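Local coordinates for protein SVS_variant_AS1 (Streptomyces sp. CWA1, PDB 6TJA) that probably cyclises a linear isoprenoid diphosphate, most likely geranylgeranyl diphosphate, into the hydrocarbon spiroviolene as an engineered ancestral class I terpene cyclase, at residues A289-S292 with T293-G297; M256-Q259 with E260-E264. All blocks are in the same frame, centred on the assembly; numbering follows the deposited sequence.

Interaction 1 of 2, residues A289-S292 with T293-G297; sequences AELS and TYLQG
The Tyr294 ring is met obliquely by Leu291, one turn earlier on the same helix, whose CD1 lies 4.2 Å from ring atom CD2. With CG anti to N in both residues (chi1 172° in Leu291, 177° in Tyr294), the two side chains run to the same side of the helix. CD1 of Leu291 also reaches CD2 of Leu295 at 4.1 Å, so one methyl serves two neighbours. Val213, on helix 211-231, touches both Leu291 and Tyr294, while Leu195 and Met208 add further contacts to the tyrosine. The second flat group is the peptide carbonyl of Ala289, whose oxygen accepts from N of Thr293 at 3.1 Å and from OG1 of Thr293 at 2.9 Å, the two donors approaching from opposite faces of the carbonyl plane. OG1 can do this because it stands beside its own backbone N (chi1 -62°). The main chain continues with Tyr294 N to Glu290 O at 3.0 Å and Leu295 N to Leu291 O at 2.8 Å. The Thr293 hydroxyl thus spends its hydrogen on a carbonyl of its own helix, whereas the Tyr294 hydroxyl, at the far end of a ring with largely apolar neighbours, is satisfied by a hydrogen bond with OG1 of Thr217.

Interaction 2 of 2, residues M256-Q259 with E260-E264; sequences MSLQ and EAVEE
Val262 N donates to Leu258 O at 2.8 Å in the shortest hydrogen bond between 256-259 and 260-264, and the same two residues meet through CD1 of Leu258 and CG2 of Val262 at 3.9 Å. Before this turn, Ser257 and Glu260 exchange bonds: Glu260 N gives its hydrogen to OG of Ser257 at 3.2 Å, and Ser257 N reaches OE1 of Glu260, also at 3.2 Å, from above the carboxylate plane. The serine hydroxyl faces Glu260 N because chi1 of 60° sets OG between its own N and carbonyl carbon. Met256 runs extended alongside the helix; its CB is 4.3 Å from CB of Ala261, and its CE ends 3.7 Å from CB of Glu264. On another side, NE2 of Gln259 donates almost straight (170°) to the anti lone pair of Glu263 OE2 at 3.0 Å; this oxygen lies in the amide plane, although amide and carboxylate planes are 59° apart. An alanine in place of Gln259 would probably leave that carboxylate without its amide donor and free to turn. Ala261 and Val262 face helix 246-254 through Leu250, Met251 and Tyr247. Together Ser257 and Glu260 form a capping box, with Ser257 as N-cap of helix 258-283.

Interaction 2 comes first along the chain, at the start of helix 258-283, and interaction 1 follows at the start of helix 289-309, the next helix in sequence. Their centres are 36 Å apart and their nearest atoms about 24 Å, so the two do not touch. Interaction 2 also lies farther out, about 24 Å from the centre of the chain against about 17 Å for interaction 1. Each lies in the first turns of a long helix in this all-helical terpene cyclase, one next to helix 246-254 and the other against helix 211-231. The two are thus separate local contacts at different places in the fold, and 289-297 meets several earlier helices, 195-199 and 205-208 among them.

Interaction 1 of 2, residues A289-S292 with T293-G297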
loop_
_atom_site.group_PDB
_atom_site.type_symbol
_atom_site.label_atom_id
_atom_site.label_comp_id
_atom_site.label_asym_id
_atom_site.label_seq_id
_atom_site.Cartn_x
_atom_site.Cartn_y
_atom_site.Cartn_z
ATOM N N ALA A 289 12.845 -23.864 -3.789
ATOM C CA ALA A 289 14.033 -23.493 -2.981
ATOM C C ALA A 289 13.892 -22.056 -2.427
ATOM O O ALA A 289 14.230 -21.812 -1.251
ATOM C CB ALA A 289 15.285 -23.657 -3.834
ATOM N N GLU A 290 13.455 -21.115 -3.256
ATOM C CA GLU A 290 13.299 -19.690 -2.862
ATOM C C GLU A 290 12.151 -19.560 -1.853
ATOM O O GLU A 290 12.356 -18.877 -0.827
ATOM C CB GLU A 290 13.105 -18.824 -4.101
ATOM C CG GLU A 290 14.299 -18.856 -5.055
ATOM C CD GLU A 290 14.226 -19.883 -6.174
ATOM O OE1 GLU A 290 13.197 -20.604 -6.268
ATOM O OE2 GLU A 290 15.202 -19.964 -6.952
ATOM N N LEU A 291 11.016 -20.229 -2.078
ATOM C CA LEU A 291 9.841 -20.117 -1.161
ATOM C C LEU A 291 10.217 -20.791 0.151
ATOM O O LEU A 291 9.853 -20.249 1.205
ATOM C CB LEU A 291 8.589 -20.746 -1.770
ATOM C CG LEU A 291 7.355 -20.861 -0.862
ATOM C CD1 LEU A 291 6.852 -19.506 -0.387
ATOM C CD2 LEU A 291 6.235 -21.602 -1.583
ATOM N N SER A 292 10.960 -21.901 0.084
ATOM C CA SER A 292 11.446 -22.625 1.281
ATOM C C SER A 292 12.281 -21.683 2.143
ATOM O O SER A 292 12.033 -21.635 3.328
ATOM C CB SER A 292 12.222 -23.871 0.921
ATOM O OG SER A 292 11.371 -24.769 0.235
ATOM N N THR A 293 13.221 -20.965 1.538
ATOM C CA THR A 293 14.106 -19.996 2.222
ATOM C C THR A 293 13.251 -18.920 2.912
ATOM O O THR A 293 13.485 -18.635 4.104
ATOM C CB THR A 293 15.086 -19.432 1.197
ATOM O OG1 THR A 293 15.863 -20.535 0.731
ATOM C CG2 THR A 293 15.967 -18.365 1.787
ATOM N N TYR A 294 12.345 -18.295 2.163
ATOM C CA TYR A 294 11.360 -17.298 2.661
ATOM C C TYR A 294 10.647 -17.886 3.893
ATOM O O TYR A 294 10.712 -17.256 4.952
ATOM C CB TYR A 294 10.370 -16.897 1.558
ATOM C CG TYR A 294 9.309 -15.938 2.031
ATOM C CD1 TYR A 294 9.638 -14.651 2.410
ATOM C CD2 TYR A 294 7.993 -16.331 2.152
ATOM C CE1 TYR A 294 8.680 -13.773 2.886
ATOM C CE2 TYR A 294 7.013 -15.457 2.581
ATOM C CZ TYR A 294 7.359 -14.181 2.972
ATOM O OH TYR A 294 6.400 -13.323 3.426
ATOM N N LEU A 295 10.040 -19.062 3.753
ATOM C CA LEU A 295 9.345 -19.717 4.857
ATOM C C LEU A 295 10.238 -19.836 6.090
ATOM O O LEU A 295 9.813 -19.518 7.201
ATOM C CB LEU A 295 8.851 -21.100 4.432
ATOM C CG LEU A 295 7.759 -21.135 3.361
ATOM C CD1 LEU A 295 7.155 -22.527 3.256
ATOM C CD2 LEU A 295 6.684 -20.100 3.655
ATOM N N GLN A 296 11.467 -20.308 5.890
ATOM C CA GLN A 296 12.424 -20.456 6.983
ATOM C C GLN A 296 12.581 -19.109 7.671
ATOM O O GLN A 296 12.640 -19.018 8.897
ATOM C CB GLN A 296 13.774 -20.937 6.452
ATOM C CG GLN A 296 14.181 -22.317 6.939
ATOM C CD GLN A 296 15.333 -22.899 6.142
ATOM O OE1 GLN A 296 15.134 -23.476 5.073
ATOM N NE2 GLN A 296 16.546 -22.748 6.660
ATOM N N GLY A 297 12.648 -18.064 6.855
ATOM C CA GLY A 297 12.759 -16.677 7.337
ATOM C C GLY A 297 11.599 -16.289 8.246
ATOM O O GLY A 297 11.836 -15.705 9.323
#

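Interaction 2 of 2, residues M256-Q259 with E260-E264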
loop_
_atom_site.group_PDB
_atom_site.type_symbol
_atom_site.label_atom_id
_atom_site.label_comp_id
_atom_site.label_asym_id
_atom_site.label_seq_id
_atom_site.Cartn_x
_atom_site.Cartn_y
_atom_site.Cartn_z
ATOM N N MET A 256 -12.304 -7.548 31.410
ATOM C CA MET A 256 -11.339 -8.425 32.114
ATOM C C MET A 256 -10.428 -7.579 33.008
ATOM O O MET A 256 -10.117 -6.432 32.639
ATOM C CB MET A 256 -10.466 -9.199 31.117
ATOM C CG MET A 256 -11.178 -10.323 30.423
ATOM S SD MET A 256 -10.084 -11.085 29.226
ATOM C CE MET A 256 -11.116 -12.444 28.684
ATOM N N SER A 257 -9.966 -8.167 34.116
ATOM C CA SER A 257 -8.758 -7.722 34.845
ATOM C C SER A 257 -7.554 -7.810 33.895
ATOM O O SER A 257 -7.642 -8.502 32.837
ATOM C CB SER A 257 -8.533 -8.513 36.098
ATOM O OG SER A 257 -8.373 -9.897 35.823
ATOM N N LEU A 258 -6.488 -7.085 34.233
ATOM C CA LEU A 258 -5.212 -7.161 33.511
ATOM C C LEU A 258 -4.786 -8.627 33.504
ATOM O O LEU A 258 -4.459 -9.133 32.420
ATOM C CB LEU A 258 -4.177 -6.250 34.171
ATOM C CG LEU A 258 -2.752 -6.447 33.647
ATOM C CD1 LEU A 258 -2.678 -6.162 32.156
ATOM C CD2 LEU A 258 -1.769 -5.570 34.407
ATOM N N GLN A 259 -4.851 -9.300 34.655
ATOM C CA GLN A 259 -4.392 -10.710 34.770
ATOM C C GLN A 259 -5.196 -11.605 33.822
ATOM O O GLN A 259 -4.555 -12.411 33.152
ATOM C CB GLN A 259 -4.496 -11.265 36.193
ATOM C CG GLN A 259 -3.854 -12.649 36.345
ATOM C CD GLN A 259 -2.436 -12.729 35.808
ATOM O OE1 GLN A 259 -1.611 -11.842 36.024
ATOM N NE2 GLN A 259 -2.138 -13.797 35.079
ATOM N N GLU A 260 -6.532 -11.493 33.783
ATOM C CA GLU A 260 -7.390 -12.286 32.849
ATOM C C GLU A 260 -7.029 -11.940 31.387
ATOM O O GLU A 260 -6.866 -12.863 30.585
ATOM C CB GLU A 260 -8.878 -12.047 33.140
ATOM C CG GLU A 260 -9.360 -12.602 34.489
ATOM C CD GLU A 260 -10.681 -12.022 34.998
ATOM O OE1 GLU A 260 -11.213 -11.106 34.350
ATOM O OE2 GLU A 260 -11.174 -12.482 36.060
ATOM N N ALA A 261 -6.862 -10.662 31.053
ATOM C CA ALA A 261 -6.460 -10.202 29.702
ATOM C C ALA A 261 -5.096 -10.806 29.334
ATOM O O ALA A 261 -4.974 -11.292 28.193
ATOM C CB ALA A 261 -6.458 -8.690 29.604
ATOM N N VAL A 262 -4.117 -10.816 30.240
ATOM C CA VAL A 262 -2.760 -11.382 29.941
ATOM C C VAL A 262 -2.916 -12.860 29.531
ATOM O O VAL A 262 -2.249 -13.293 28.556
ATOM C CB VAL A 262 -1.774 -11.208 31.120
ATOM C CG1 VAL A 262 -0.523 -12.086 30.980
ATOM C CG2 VAL A 262 -1.382 -9.754 31.310
ATOM N N GLU A 263 -3.756 -13.607 30.251
ATOM C CA GLU A 263 -4.043 -15.044 29.997
ATOM C C GLU A 263 -4.827 -15.209 28.689
ATOM O O GLU A 263 -4.467 -16.092 27.909
ATOM C CB GLU A 263 -4.784 -15.633 31.192
ATOM C CG GLU A 263 -3.833 -15.861 32.357
ATOM C CD GLU A 263 -4.461 -16.433 33.612
ATOM O OE1 GLU A 263 -5.455 -17.201 33.470
ATOM O OE2 GLU A 263 -3.958 -16.113 34.728
ATOM N N GLU A 264 -5.893 -14.434 28.485
ATOM C CA GLU A 264 -6.657 -14.455 27.220
ATOM C C GLU A 264 -5.710 -14.152 26.049
ATOM O O GLU A 264 -5.789 -14.837 25.006
ATOM C CB GLU A 264 -7.827 -13.475 27.276
ATOM C CG GLU A 264 -8.727 -13.561 26.045
ATOM C CD GLU A 264 -9.338 -14.937 25.778
ATOM O OE1 GLU A 264 -9.341 -15.780 26.708
ATOM O OE2 GLU A 264 -9.827 -15.163 24.643
#